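RNA-binding protein RO60 (Deinococcus radiodurans, PDB 2NVO) binds several small RNAs that accumulate during recovery from ultraviolet irradiation and contributes to the resistance of the bacterium to such radiation. Local coordinates at residues 481-484 against 488-491; 446-451 against 471-476; 272-277 against 300-305; 319-324 against 345-350. All coordinates share one frame; numbering follows the deposited sequence.

Contact 1: 481-484 against 488-491; sequences QYAQ and RAPK
Y482 and A483, on helix 475-486, meet R488, A489 and P490 in the loop that leads from this helix to strand 491-496. No hydrogen bond joins the two segments.

The first kind of contact is polar but weak. The backbone O of R488 receives the CA-H of A483, with CA to O at 3.0 Å and an angle of 149° at the hydrogen. The same oxygen lies in the plane of the Y482 ring, at its edge, 3.6 Å from CD2. One carbonyl of the loop thus faces C-H groups of two successive helix residues.

The second kind is apolar. CG of P490 comes within 3.4 Å of CD2 of Y482 and also approaches CG and CE2 of that ring. It arrives obliquely. The Y482 ring reaches it because CG is anti to the backbone N, with chi1 at -175°. Beside this pair, CB of A483 and CB of A489 stand 4.4 Å apart in a looser methyl contact.

The far end of Y482 is fixed elsewhere. Its OH is hydrogen-bonded to L455 O and V457 N, and its ring also packs on helix 445-452. P490, like Y482, is buried, while R488 sends its side chain away from the helix.

K491 makes backbone hydrogen bonds with D458 and F460. The arrangement is an alpha-to-beta connection of the VWFA-like domain, where a helix leads through a short loop into one of the parallel strands of the sheet.

Contact 2: 446-451 against 471-476; sequences PILWAA and GQVHPT
The backbones of I447 and P475 approach most closely, with 7.5 Å between their CA atoms. Segment 446-451 is a continuous piece of helix 445-452. Segment 471-476 is a loop that turns into helix 475-486 at P475. No hydrogen bond crosses between them, and the buried surface is small, 126 Å².

Two contacts join the segments, both loose. CD2 of L448 meets CG1 of V473 at 4.2 Å, methyl against methyl. CD1 of I447 lies 4.3 Å from the backbone O of P475. L448 has CG anti to its carbonyl carbon, chi1 -61°, and this turns its branch toward the loop. Both residues carry on along the neighbouring helix: I447 also packs on A478 and L479, and L448 on A478 and Q481.

The start of helix 475-486 is capped within its own segment by H474, the N-cap residue. Its ND1 accepts from T476 N at 3.0 Å, nearly straight at 168°, although the donor is tilted 29° out of the ring plane. ND1 also pairs with T476 OG1 at 2.9 Å. CD of P475 lies over one face of the H474 ring, toward its rim.

T441, which probably binds a divalent metal as in relatives, lies about 10 Å from P475, side chain to side chain. The contact itself is plain packing between two neighbouring helices on one side of the sheet, in the alpha/beta fold of the VWFA-like domain.

Contact 3: 272-277 against 300-305; sequences TWLLRN and ERLTDP
This is a small helix-to-helix packing contact in the TROVE domain, built from leucines and one arginine, its guanidinium included. It joins helix 271-283 to the C-terminal end of helix 292-302, with L274 and L275 on one side and R301 and L302 on the other.

L274 carries most of it. Its CD2 lies over one face of the R301 guanidinium, offset toward the rim, and is 3.7 Å from NE. The same methyl also touches CB of R301 at 3.8 Å. L274 gets there with CG anti to the backbone N, chi1 -174°. The R301 chain bends at chi3, 57°, and this turns a face of its guanidinium to the methyl. The guanidinium is held from its far end: NH1 bonds to M266 O, and NH2 bonds weakly to N269 O.

Both helices lie in the TROVE domain, a horseshoe built of HEAT-like helical repeats. Segment 272-277 lies in a region that probably binds RNA, as in related proteins.

L302 supplies the second part of the contact. Its CD2 meets CD2 of L275 at 3.7 Å and CD2 of L274 at 4.1 Å. L302 and L275 cross at a slant, and both also touch L347 of helix 341-354. The L302 side chain packs in addition on V343 of that helix and on L271, at the start of helix 271-283.

Contact 4: 319-324 against 345-350; sequences LKARLV and DALEEA
R322 leaves its helix with CG anti to the backbone N, chi1 173°, and its chain then bends at chi3. This swings NE across to the CG of E348. With CG of E348 anti to its carbonyl carbon and the chain extended beyond, the carboxylate comes over one face of the R322 guanidinium.

The closest point of this pair is NE of R322 to CG of E348, 3.4 Å. The carboxylate is offset toward the rim of the guanidinium, and the two planes are 70° apart. NE and OE2 form a long salt bridge of 4.0 Å. OE2 is well out of the guanidinium plane, and no N-H points at it. The attraction between the two groups is probably a matter of charge, without a directed bond.

NE finds a more direct partner in a water. The water accepts from NE of R322 at 3.1 Å and gives a weak bond to the backbone O of L347. It thus bridges the two helices.

L347 fills the apolar part. Its CD1 packs on the backbone of R322, 3.6 Å from CA, and its CB meets CB of R322 at 3.8 Å. CD2 of L347 also touches CB of A321 at 4.3 Å. A321 packs as well on L275 of helix 271-283, and L347 on L278.

The two segments run nearly antiparallel, at 165°, and the axes of these short segments come within 9.0 Å. Such side-by-side antiparallel helices fit the helical architecture of the TROVE domain, whose HEAT-like repeats form the horseshoe.

Overall arrangement
The four contacts fall into two pairs. Contacts 1 and 2 lie in the VWFA-like domain and share helix 475-486: contact 2 is at its start, contact 1 at its end. Contacts 3 and 4 lie in the TROVE domain and touch at several points, among them L302 on A350 and T303 on A346. The first pair is peripheral, about 31 Å from the centre of the chain; the second lies about 18 to 19 Å from it. All four mix buried and more accessible residues, and none has a direct hydrogen bond between its segments. Contact 2 is mainly aliphatic, contact 3 adds a methyl over a guanidinium face, contact 1 a C-H to carbonyl approach, and contact 4 charge and a bridging water.

Contact 1: 481-484 against 488-491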
loop_
_atom_site.group_PDB
_atom_site.type_symbol
_atom_site.label_atom_id
_atom_site.label_comp_id
_atom_site.label_asym_id
_atom_site.label_seq_id
_atom_site.Cartn_x
_atom_site.Cartn_y
_atom_site.Cartn_z
ATOM N N GLN A 481 2.492 -9.698 -32.585
ATOM C CA GLN A 481 1.704 -9.399 -33.772
ATOM C C GLN A 481 1.220 -7.955 -33.820
ATOM O O GLN A 481 1.206 -7.342 -34.889
ATOM C CB GLN A 481 0.542 -10.383 -33.929
ATOM C CG GLN A 481 0.993 -11.780 -34.315
ATOM C CD GLN A 481 -0.151 -12.775 -34.405
ATOM O OE1 GLN A 481 -1.323 -12.408 -34.322
ATOM N NE2 GLN A 481 0.188 -14.045 -34.574
ATOM N N TYR A 482 0.849 -7.398 -32.669
ATOM C CA TYR A 482 0.414 -6.004 -32.613
ATOM C C TYR A 482 1.575 -5.085 -32.982
ATOM O O TYR A 482 1.431 -4.191 -33.809
ATOM C CB TYR A 482 -0.108 -5.637 -31.214
ATOM C CG TYR A 482 -0.685 -4.237 -31.134
ATOM C CD1 TYR A 482 -2.052 -4.014 -31.221
ATOM C CD2 TYR A 482 0.144 -3.145 -30.979
ATOM C CE1 TYR A 482 -2.573 -2.707 -31.151
ATOM C CE2 TYR A 482 -0.354 -1.864 -30.904
ATOM C CZ TYR A 482 -1.705 -1.646 -30.995
ATOM O OH TYR A 482 -2.157 -0.348 -30.926
ATOM N N ALA A 483 2.719 -5.308 -32.345
ATOM C CA ALA A 483 3.909 -4.515 -32.619
ATOM C C ALA A 483 4.245 -4.600 -34.098
ATOM O O ALA A 483 4.533 -3.591 -34.723
ATOM C CB ALA A 483 5.074 -5.018 -31.789
ATOM N N GLN A 484 4.188 -5.808 -34.657
ATOM C CA GLN A 484 4.504 -6.007 -36.071
ATOM C C GLN A 484 3.571 -5.278 -37.029
ATOM O O GLN A 484 4.000 -4.830 -38.093
ATOM C CB GLN A 484 4.546 -7.497 -36.419
ATOM C CG GLN A 484 5.919 -8.120 -36.202
ATOM C CD GLN A 484 5.865 -9.582 -35.788
ATOM O OE1 GLN A 484 4.860 -10.276 -36.005
ATOM N NE2 GLN A 484 6.946 -10.059 -35.175
ATOM N N ARG A 488 4.246 -0.182 -32.838
ATOM C CA ARG A 488 4.413 0.174 -31.431
ATOM C C ARG A 488 4.314 -1.096 -30.587
ATOM O O ARG A 488 3.569 -2.024 -30.924
ATOM C CB ARG A 488 3.312 1.140 -30.986
ATOM C CG ARG A 488 3.717 2.599 -30.907
ATOM C CD ARG A 488 4.209 3.068 -32.247
ATOM N NE ARG A 488 4.638 4.466 -32.274
ATOM C CZ ARG A 488 5.395 4.962 -33.248
ATOM N NH1 ARG A 488 5.806 4.154 -34.221
ATOM N NH2 ARG A 488 5.750 6.242 -33.251
ATOM N N ALA A 489 5.056 -1.140 -29.490
ATOM C CA ALA A 489 4.947 -2.252 -28.560
ATOM C C ALA A 489 4.133 -1.870 -27.313
ATOM O O ALA A 489 4.596 -1.113 -26.457
ATOM C CB ALA A 489 6.330 -2.776 -28.178
ATOM N N PRO A 490 2.906 -2.400 -27.202
ATOM C CA PRO A 490 2.112 -1.969 -26.049
ATOM C C PRO A 490 2.455 -2.836 -24.827
ATOM O O PRO A 490 3.331 -3.709 -24.899
ATOM C CB PRO A 490 0.678 -2.257 -26.493
ATOM C CG PRO A 490 0.800 -3.320 -27.606
ATOM C CD PRO A 490 2.276 -3.526 -27.902
ATOM N N LYS A 491 1.757 -2.612 -23.722
ATOM C CA LYS A 491 1.933 -3.446 -22.538
ATOM C C LYS A 491 0.612 -4.128 -22.197
ATOM O O LYS A 491 -0.451 -3.668 -22.590
ATOM C CB LYS A 491 2.405 -2.605 -21.350
ATOM C CG LYS A 491 3.819 -2.046 -21.492
ATOM C CD LYS A 491 4.177 -1.203 -20.288
ATOM C CE LYS A 491 5.643 -0.802 -20.285
ATOM N NZ LYS A 491 5.940 0.061 -21.440
#

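Contact 2: 446-451 against 471-476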
loop_
_atom_site.group_PDB
_atom_site.type_symbol
_atom_site.label_atom_id
_atom_site.label_comp_id
_atom_site.label_asym_id
_atom_site.label_seq_id
_atom_site.Cartn_x
_atom_site.Cartn_y
_atom_site.Cartn_z
ATOM N N PRO A 446 -8.150 -9.126 -26.532
ATOM C CA PRO A 446 -8.217 -7.666 -26.681
ATOM C C PRO A 446 -7.094 -7.168 -27.585
ATOM O O PRO A 446 -7.298 -6.208 -28.334
ATOM C CB PRO A 446 -7.975 -7.138 -25.253
ATOM C CG PRO A 446 -8.368 -8.287 -24.338
ATOM C CD PRO A 446 -7.962 -9.542 -25.124
ATOM N N ILE A 447 -5.935 -7.812 -27.494
ATOM C CA ILE A 447 -4.769 -7.408 -28.266
ATOM C C ILE A 447 -4.914 -7.800 -29.731
ATOM O O ILE A 447 -4.555 -7.035 -30.627
ATOM C CB ILE A 447 -3.492 -8.007 -27.688
ATOM C CG1 ILE A 447 -3.384 -7.669 -26.202
ATOM C CG2 ILE A 447 -2.252 -7.500 -28.449
ATOM C CD1 ILE A 447 -2.444 -8.560 -25.464
ATOM N N LEU A 448 -5.415 -9.006 -29.968
ATOM C CA LEU A 448 -5.725 -9.435 -31.321
ATOM C C LEU A 448 -6.786 -8.500 -31.921
ATOM O O LEU A 448 -6.661 -8.048 -33.063
ATOM C CB LEU A 448 -6.214 -10.883 -31.320
ATOM C CG LEU A 448 -5.283 -11.984 -30.810
ATOM C CD1 LEU A 448 -6.055 -13.285 -30.700
ATOM C CD2 LEU A 448 -4.048 -12.184 -31.722
ATOM N N TRP A 449 -7.825 -8.198 -31.147
ATOM C CA TRP A 449 -8.908 -7.355 -31.622
ATOM C C TRP A 449 -8.417 -5.967 -32.016
ATOM O O TRP A 449 -8.778 -5.461 -33.073
ATOM C CB TRP A 449 -10.004 -7.226 -30.569
ATOM C CG TRP A 449 -11.151 -6.331 -30.982
ATOM C CD1 TRP A 449 -12.245 -6.688 -31.723
ATOM C CD2 TRP A 449 -11.335 -4.951 -30.634
ATOM N NE1 TRP A 449 -13.088 -5.616 -31.872
ATOM C CE2 TRP A 449 -12.554 -4.535 -31.224
ATOM C CE3 TRP A 449 -10.577 -4.018 -29.905
ATOM C CZ2 TRP A 449 -13.033 -3.230 -31.111
ATOM C CZ3 TRP A 449 -11.061 -2.715 -29.785
ATOM C CH2 TRP A 449 -12.284 -2.334 -30.379
ATOM N N ALA A 450 -7.607 -5.350 -31.162
ATOM C CA ALA A 450 -7.131 -3.993 -31.424
ATOM C C ALA A 450 -6.297 -3.940 -32.710
ATOM O O ALA A 450 -6.387 -2.974 -33.473
ATOM C CB ALA A 450 -6.320 -3.453 -30.247
ATOM N N ALA A 451 -5.485 -4.963 -32.941
ATOM C CA ALA A 451 -4.650 -5.001 -34.153
ATOM C C ALA A 451 -5.520 -5.138 -35.397
ATOM O O ALA A 451 -5.315 -4.439 -36.393
ATOM C CB ALA A 451 -3.646 -6.127 -34.081
ATOM N N GLY A 471 -6.886 -19.164 -24.770
ATOM C CA GLY A 471 -7.352 -19.311 -26.132
ATOM C C GLY A 471 -6.278 -19.989 -26.971
ATOM O O GLY A 471 -5.278 -20.464 -26.439
ATOM N N GLN A 472 -6.478 -20.015 -28.282
ATOM C CA GLN A 472 -5.541 -20.680 -29.183
ATOM C C GLN A 472 -4.258 -19.866 -29.401
ATOM O O GLN A 472 -3.230 -20.418 -29.787
ATOM C CB GLN A 472 -6.223 -20.971 -30.523
ATOM C CG GLN A 472 -7.272 -22.078 -30.474
ATOM C CD GLN A 472 -6.662 -23.472 -30.579
ATOM O OE1 GLN A 472 -6.155 -24.026 -29.591
ATOM N NE2 GLN A 472 -6.713 -24.051 -31.781
ATOM N N VAL A 473 -4.317 -18.557 -29.160
ATOM C CA VAL A 473 -3.122 -17.715 -29.275
ATOM C C VAL A 473 -2.703 -17.179 -27.913
ATOM O O VAL A 473 -3.540 -16.685 -27.160
ATOM C CB VAL A 473 -3.348 -16.536 -30.250
ATOM C CG1 VAL A 473 -2.093 -15.704 -30.373
ATOM C CG2 VAL A 473 -3.768 -17.045 -31.621
ATOM N N HIS A 474 -1.428 -17.298 -27.570
ATOM C CA HIS A 474 -0.973 -16.781 -26.289
ATOM C C HIS A 474 -0.826 -15.270 -26.399
ATOM O O HIS A 474 -0.503 -14.757 -27.474
ATOM C CB HIS A 474 0.347 -17.413 -25.860
ATOM C CG HIS A 474 0.717 -17.123 -24.434
ATOM N ND1 HIS A 474 1.530 -16.072 -24.074
ATOM C CD2 HIS A 474 0.367 -17.741 -23.278
ATOM C CE1 HIS A 474 1.671 -16.054 -22.758
ATOM N NE2 HIS A 474 0.978 -17.060 -22.255
ATOM N N PRO A 475 -1.084 -14.551 -25.294
ATOM C CA PRO A 475 -0.915 -13.097 -25.312
ATOM C C PRO A 475 0.478 -12.651 -25.755
ATOM O O PRO A 475 0.570 -11.547 -26.262
ATOM C CB PRO A 475 -1.168 -12.699 -23.857
ATOM C CG PRO A 475 -2.179 -13.725 -23.382
ATOM C CD PRO A 475 -1.718 -15.020 -24.044
ATOM N N THR A 476 1.524 -13.450 -25.538
ATOM C CA THR A 476 2.870 -13.053 -25.971
ATOM C C THR A 476 2.939 -12.930 -27.497
ATOM O O THR A 476 3.489 -11.975 -28.031
ATOM C CB THR A 476 3.996 -14.016 -25.458
ATOM O OG1 THR A 476 3.693 -15.376 -25.795
ATOM C CG2 THR A 476 4.164 -13.903 -23.954
#

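Contact 3: 272-277 against 300-305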
loop_
_atom_site.group_PDB
_atom_site.type_symbol
_atom_site.label_atom_id
_atom_site.label_comp_id
_atom_site.label_asym_id
_atom_site.label_seq_id
_atom_site.Cartn_x
_atom_site.Cartn_y
_atom_site.Cartn_z
ATOM N N THR A 272 -7.409 10.028 6.299
ATOM C CA THR A 272 -7.134 8.606 6.152
ATOM C C THR A 272 -7.585 7.841 7.391
ATOM O O THR A 272 -8.318 6.855 7.286
ATOM C CB THR A 272 -5.647 8.360 5.895
ATOM O OG1 THR A 272 -5.202 9.226 4.841
ATOM C CG2 THR A 272 -5.413 6.909 5.497
ATOM N N TRP A 273 -7.164 8.320 8.560
ATOM C CA TRP A 273 -7.580 7.754 9.838
ATOM C C TRP A 273 -9.092 7.707 9.922
ATOM O O TRP A 273 -9.688 6.683 10.281
ATOM C CB TRP A 273 -7.038 8.592 11.010
ATOM C CG TRP A 273 -7.359 8.004 12.364
ATOM C CD1 TRP A 273 -6.570 7.151 13.092
ATOM C CD2 TRP A 273 -8.551 8.201 13.144
ATOM N NE1 TRP A 273 -7.196 6.814 14.270
ATOM C CE2 TRP A 273 -8.409 7.445 14.326
ATOM C CE3 TRP A 273 -9.717 8.952 12.960
ATOM C CZ2 TRP A 273 -9.393 7.410 15.314
ATOM C CZ3 TRP A 273 -10.693 8.916 13.942
ATOM C CH2 TRP A 273 -10.526 8.149 15.104
ATOM N N LEU A 274 -9.711 8.842 9.600
ATOM C CA LEU A 274 -11.156 8.976 9.676
ATOM C C LEU A 274 -11.854 7.938 8.800
ATOM O O LEU A 274 -12.851 7.330 9.204
ATOM C CB LEU A 274 -11.575 10.392 9.265
ATOM C CG LEU A 274 -13.068 10.637 9.460
ATOM C CD1 LEU A 274 -13.455 10.302 10.888
ATOM C CD2 LEU A 274 -13.467 12.069 9.107
ATOM N N LEU A 275 -11.328 7.745 7.596
ATOM C CA LEU A 275 -11.920 6.791 6.661
ATOM C C LEU A 275 -11.953 5.371 7.229
ATOM O O LEU A 275 -12.977 4.685 7.148
ATOM C CB LEU A 275 -11.190 6.831 5.323
ATOM C CG LEU A 275 -11.549 8.067 4.506
ATOM C CD1 LEU A 275 -10.603 8.237 3.318
ATOM C CD2 LEU A 275 -12.982 7.974 4.061
ATOM N N ARG A 276 -10.855 4.936 7.832
ATOM C CA ARG A 276 -10.828 3.583 8.386
ATOM C C ARG A 276 -11.428 3.464 9.779
ATOM O O ARG A 276 -11.448 2.376 10.343
ATOM C CB ARG A 276 -9.420 2.984 8.350
ATOM C CG ARG A 276 -8.369 3.751 9.110
ATOM C CD ARG A 276 -7.103 2.904 9.280
ATOM N NE ARG A 276 -5.900 3.736 9.221
ATOM C CZ ARG A 276 -5.293 4.263 10.283
ATOM N NH1 ARG A 276 -5.760 4.031 11.508
ATOM N NH2 ARG A 276 -4.209 5.016 10.118
ATOM N N ASN A 277 -11.947 4.565 10.327
ATOM C CA ASN A 277 -12.434 4.537 11.701
ATOM C C ASN A 277 -13.917 4.844 11.892
ATOM O O ASN A 277 -14.399 4.907 13.027
ATOM C CB ASN A 277 -11.552 5.411 12.606
ATOM C CG ASN A 277 -10.267 4.711 13.019
ATOM O OD1 ASN A 277 -10.280 3.854 13.893
ATOM N ND2 ASN A 277 -9.154 5.083 12.403
ATOM N N GLU A 300 -18.444 16.916 6.498
ATOM C CA GLU A 300 -17.608 18.010 6.001
ATOM C C GLU A 300 -16.147 17.599 5.796
ATOM O O GLU A 300 -15.500 18.020 4.842
ATOM C CB GLU A 300 -17.695 19.238 6.927
ATOM C CG GLU A 300 -19.086 19.852 6.996
ATOM C CD GLU A 300 -19.621 20.263 5.629
ATOM O OE1 GLU A 300 -18.807 20.638 4.760
ATOM O OE2 GLU A 300 -20.854 20.213 5.416
ATOM N N ARG A 301 -15.618 16.791 6.693
ATOM C CA ARG A 301 -14.250 16.320 6.516
ATOM C C ARG A 301 -14.124 15.339 5.341
ATOM O O ARG A 301 -13.154 15.379 4.601
ATOM C CB ARG A 301 -13.744 15.681 7.807
ATOM C CG ARG A 301 -13.827 16.623 8.997
ATOM C CD ARG A 301 -13.495 15.904 10.274
ATOM N NE ARG A 301 -12.166 15.312 10.183
ATOM C CZ ARG A 301 -11.498 14.831 11.222
ATOM N NH1 ARG A 301 -12.031 14.889 12.437
ATOM N NH2 ARG A 301 -10.298 14.302 11.047
ATOM N N LEU A 302 -15.119 14.470 5.186
ATOM C CA LEU A 302 -15.087 13.417 4.175
ATOM C C LEU A 302 -15.156 13.974 2.760
ATOM O O LEU A 302 -14.684 13.347 1.809
ATOM C CB LEU A 302 -16.257 12.453 4.389
ATOM C CG LEU A 302 -16.156 11.574 5.631
ATOM C CD1 LEU A 302 -17.393 10.699 5.761
ATOM C CD2 LEU A 302 -14.882 10.747 5.536
ATOM N N THR A 303 -15.765 15.148 2.620
ATOM C CA THR A 303 -15.976 15.741 1.308
ATOM C C THR A 303 -15.182 17.033 1.125
ATOM O O THR A 303 -15.447 17.795 0.210
ATOM C CB THR A 303 -17.457 16.052 1.057
ATOM O OG1 THR A 303 -17.947 16.927 2.083
ATOM C CG2 THR A 303 -18.291 14.767 1.040
ATOM N N ASP A 304 -14.220 17.270 2.004
ATOM C CA ASP A 304 -13.359 18.451 1.903
ATOM C C ASP A 304 -12.339 18.244 0.782
ATOM O O ASP A 304 -11.440 17.422 0.909
ATOM C CB ASP A 304 -12.651 18.667 3.237
ATOM C CG ASP A 304 -11.805 19.942 3.264
ATOM O OD1 ASP A 304 -11.346 20.332 4.351
ATOM O OD2 ASP A 304 -11.598 20.543 2.206
ATOM N N PRO A 305 -12.482 18.985 -0.328
ATOM C CA PRO A 305 -11.604 18.776 -1.483
ATOM C C PRO A 305 -10.130 18.957 -1.150
ATOM O O PRO A 305 -9.289 18.203 -1.638
ATOM C CB PRO A 305 -12.075 19.845 -2.475
ATOM C CG PRO A 305 -13.502 20.068 -2.116
ATOM C CD PRO A 305 -13.540 19.968 -0.618
#

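Contact 4: 319-324 against 345-350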
loop_
_atom_site.group_PDB
_atom_site.type_symbol
_atom_site.label_atom_id
_atom_site.label_comp_id
_atom_site.label_asym_id
_atom_site.label_seq_id
_atom_site.Cartn_x
_atom_site.Cartn_y
_atom_site.Cartn_z
ATOM N N LEU A 319 -14.357 4.118 -1.670
ATOM C CA LEU A 319 -15.285 3.012 -1.887
ATOM C C LEU A 319 -15.118 1.988 -0.757
ATOM O O LEU A 319 -16.098 1.548 -0.192
ATOM C CB LEU A 319 -15.092 2.361 -3.267
ATOM C CG LEU A 319 -16.094 1.245 -3.609
ATOM C CD1 LEU A 319 -17.546 1.653 -3.334
ATOM C CD2 LEU A 319 -15.924 0.772 -5.078
ATOM N N LYS A 320 -13.884 1.636 -0.422
ATOM C CA LYS A 320 -13.641 0.674 0.655
ATOM C C LYS A 320 -14.222 1.180 1.982
ATOM O O LYS A 320 -14.907 0.445 2.701
ATOM C CB LYS A 320 -12.146 0.374 0.805
ATOM C CG LYS A 320 -11.823 -0.476 2.037
ATOM C CD LYS A 320 -10.323 -0.585 2.276
ATOM C CE LYS A 320 -10.020 -1.480 3.482
ATOM N NZ LYS A 320 -8.584 -1.899 3.510
ATOM N N ALA A 321 -13.964 2.449 2.304
ATOM C CA ALA A 321 -14.488 2.999 3.555
ATOM C C ALA A 321 -16.004 2.922 3.623
ATOM O O ALA A 321 -16.565 2.598 4.661
ATOM C CB ALA A 321 -13.980 4.450 3.797
ATOM N N ARG A 322 -16.674 3.223 2.518
ATOM C CA ARG A 322 -18.120 3.150 2.474
ATOM C C ARG A 322 -18.626 1.726 2.693
ATOM O O ARG A 322 -19.523 1.494 3.497
ATOM C CB ARG A 322 -18.671 3.656 1.147
ATOM C CG ARG A 322 -20.165 3.428 1.044
ATOM C CD ARG A 322 -20.818 4.278 0.005
ATOM N NE ARG A 322 -20.474 3.893 -1.361
ATOM C CZ ARG A 322 -20.930 2.808 -1.984
ATOM N NH1 ARG A 322 -21.735 1.961 -1.358
ATOM N NH2 ARG A 322 -20.582 2.577 -3.245
ATOM N N LEU A 323 -18.049 0.772 1.974
ATOM C CA LEU A 323 -18.500 -0.618 2.073
ATOM C C LEU A 323 -18.242 -1.140 3.480
ATOM O O LEU A 323 -19.107 -1.745 4.069
ATOM C CB LEU A 323 -17.796 -1.501 1.028
ATOM C CG LEU A 323 -18.114 -1.160 -0.438
ATOM C CD1 LEU A 323 -17.167 -1.860 -1.438
ATOM C CD2 LEU A 323 -19.556 -1.463 -0.769
ATOM N N VAL A 324 -17.047 -0.907 4.007
ATOM C CA VAL A 324 -16.695 -1.363 5.362
ATOM C C VAL A 324 -17.656 -0.777 6.393
ATOM O O VAL A 324 -18.198 -1.486 7.257
ATOM C CB VAL A 324 -15.258 -0.967 5.740
ATOM C CG1 VAL A 324 -15.012 -1.209 7.241
ATOM C CG2 VAL A 324 -14.253 -1.758 4.914
ATOM N N ASP A 345 -23.688 8.349 2.269
ATOM C CA ASP A 345 -23.886 9.246 1.130
ATOM C C ASP A 345 -22.665 10.111 0.853
ATOM O O ASP A 345 -22.305 10.342 -0.295
ATOM C CB ASP A 345 -25.069 10.185 1.378
ATOM C CG ASP A 345 -26.406 9.565 1.035
ATOM O OD1 ASP A 345 -26.437 8.543 0.314
ATOM O OD2 ASP A 345 -27.433 10.117 1.489
ATOM N N ALA A 346 -22.059 10.640 1.907
ATOM C CA ALA A 346 -20.928 11.547 1.738
ATOM C C ALA A 346 -19.733 10.790 1.164
ATOM O O ALA A 346 -18.894 11.346 0.441
ATOM C CB ALA A 346 -20.564 12.161 3.058
ATOM N N LEU A 347 -19.640 9.521 1.531
ATOM C CA LEU A 347 -18.578 8.657 1.013
ATOM C C LEU A 347 -18.735 8.418 -0.489
ATOM O O LEU A 347 -17.746 8.262 -1.209
ATOM C CB LEU A 347 -18.519 7.361 1.811
ATOM C CG LEU A 347 -17.990 7.574 3.233
ATOM C CD1 LEU A 347 -18.266 6.352 4.074
ATOM C CD2 LEU A 347 -16.511 7.887 3.221
ATOM N N GLU A 348 -19.972 8.419 -0.968
ATOM C CA GLU A 348 -20.211 8.335 -2.402
ATOM C C GLU A 348 -19.724 9.594 -3.086
ATOM O O GLU A 348 -19.225 9.540 -4.207
ATOM C CB GLU A 348 -21.686 8.066 -2.715
ATOM C CG GLU A 348 -22.073 6.614 -2.503
ATOM C CD GLU A 348 -23.574 6.385 -2.452
ATOM O OE1 GLU A 348 -24.295 6.885 -3.339
ATOM O OE2 GLU A 348 -24.032 5.686 -1.521
ATOM N N GLU A 349 -19.849 10.731 -2.401
ATOM C CA GLU A 349 -19.346 11.985 -2.933
ATOM C C GLU A 349 -17.821 12.046 -2.902
ATOM O O GLU A 349 -17.206 12.533 -3.843
ATOM C CB GLU A 349 -19.939 13.193 -2.173
ATOM C CG GLU A 349 -19.519 14.530 -2.775
ATOM C CD GLU A 349 -20.086 15.745 -2.033
ATOM O OE1 GLU A 349 -21.097 15.594 -1.324
ATOM O OE2 GLU A 349 -19.516 16.849 -2.176
ATOM N N ALA A 350 -17.214 11.564 -1.816
ATOM C CA ALA A 350 -15.765 11.490 -1.711
ATOM C C ALA A 350 -15.176 10.650 -2.853
ATOM O O ALA A 350 -14.149 11.001 -3.421
ATOM C CB ALA A 350 -15.347 10.924 -0.352
HETATM O O HOH W 1 -17.881 5.501 -1.856
#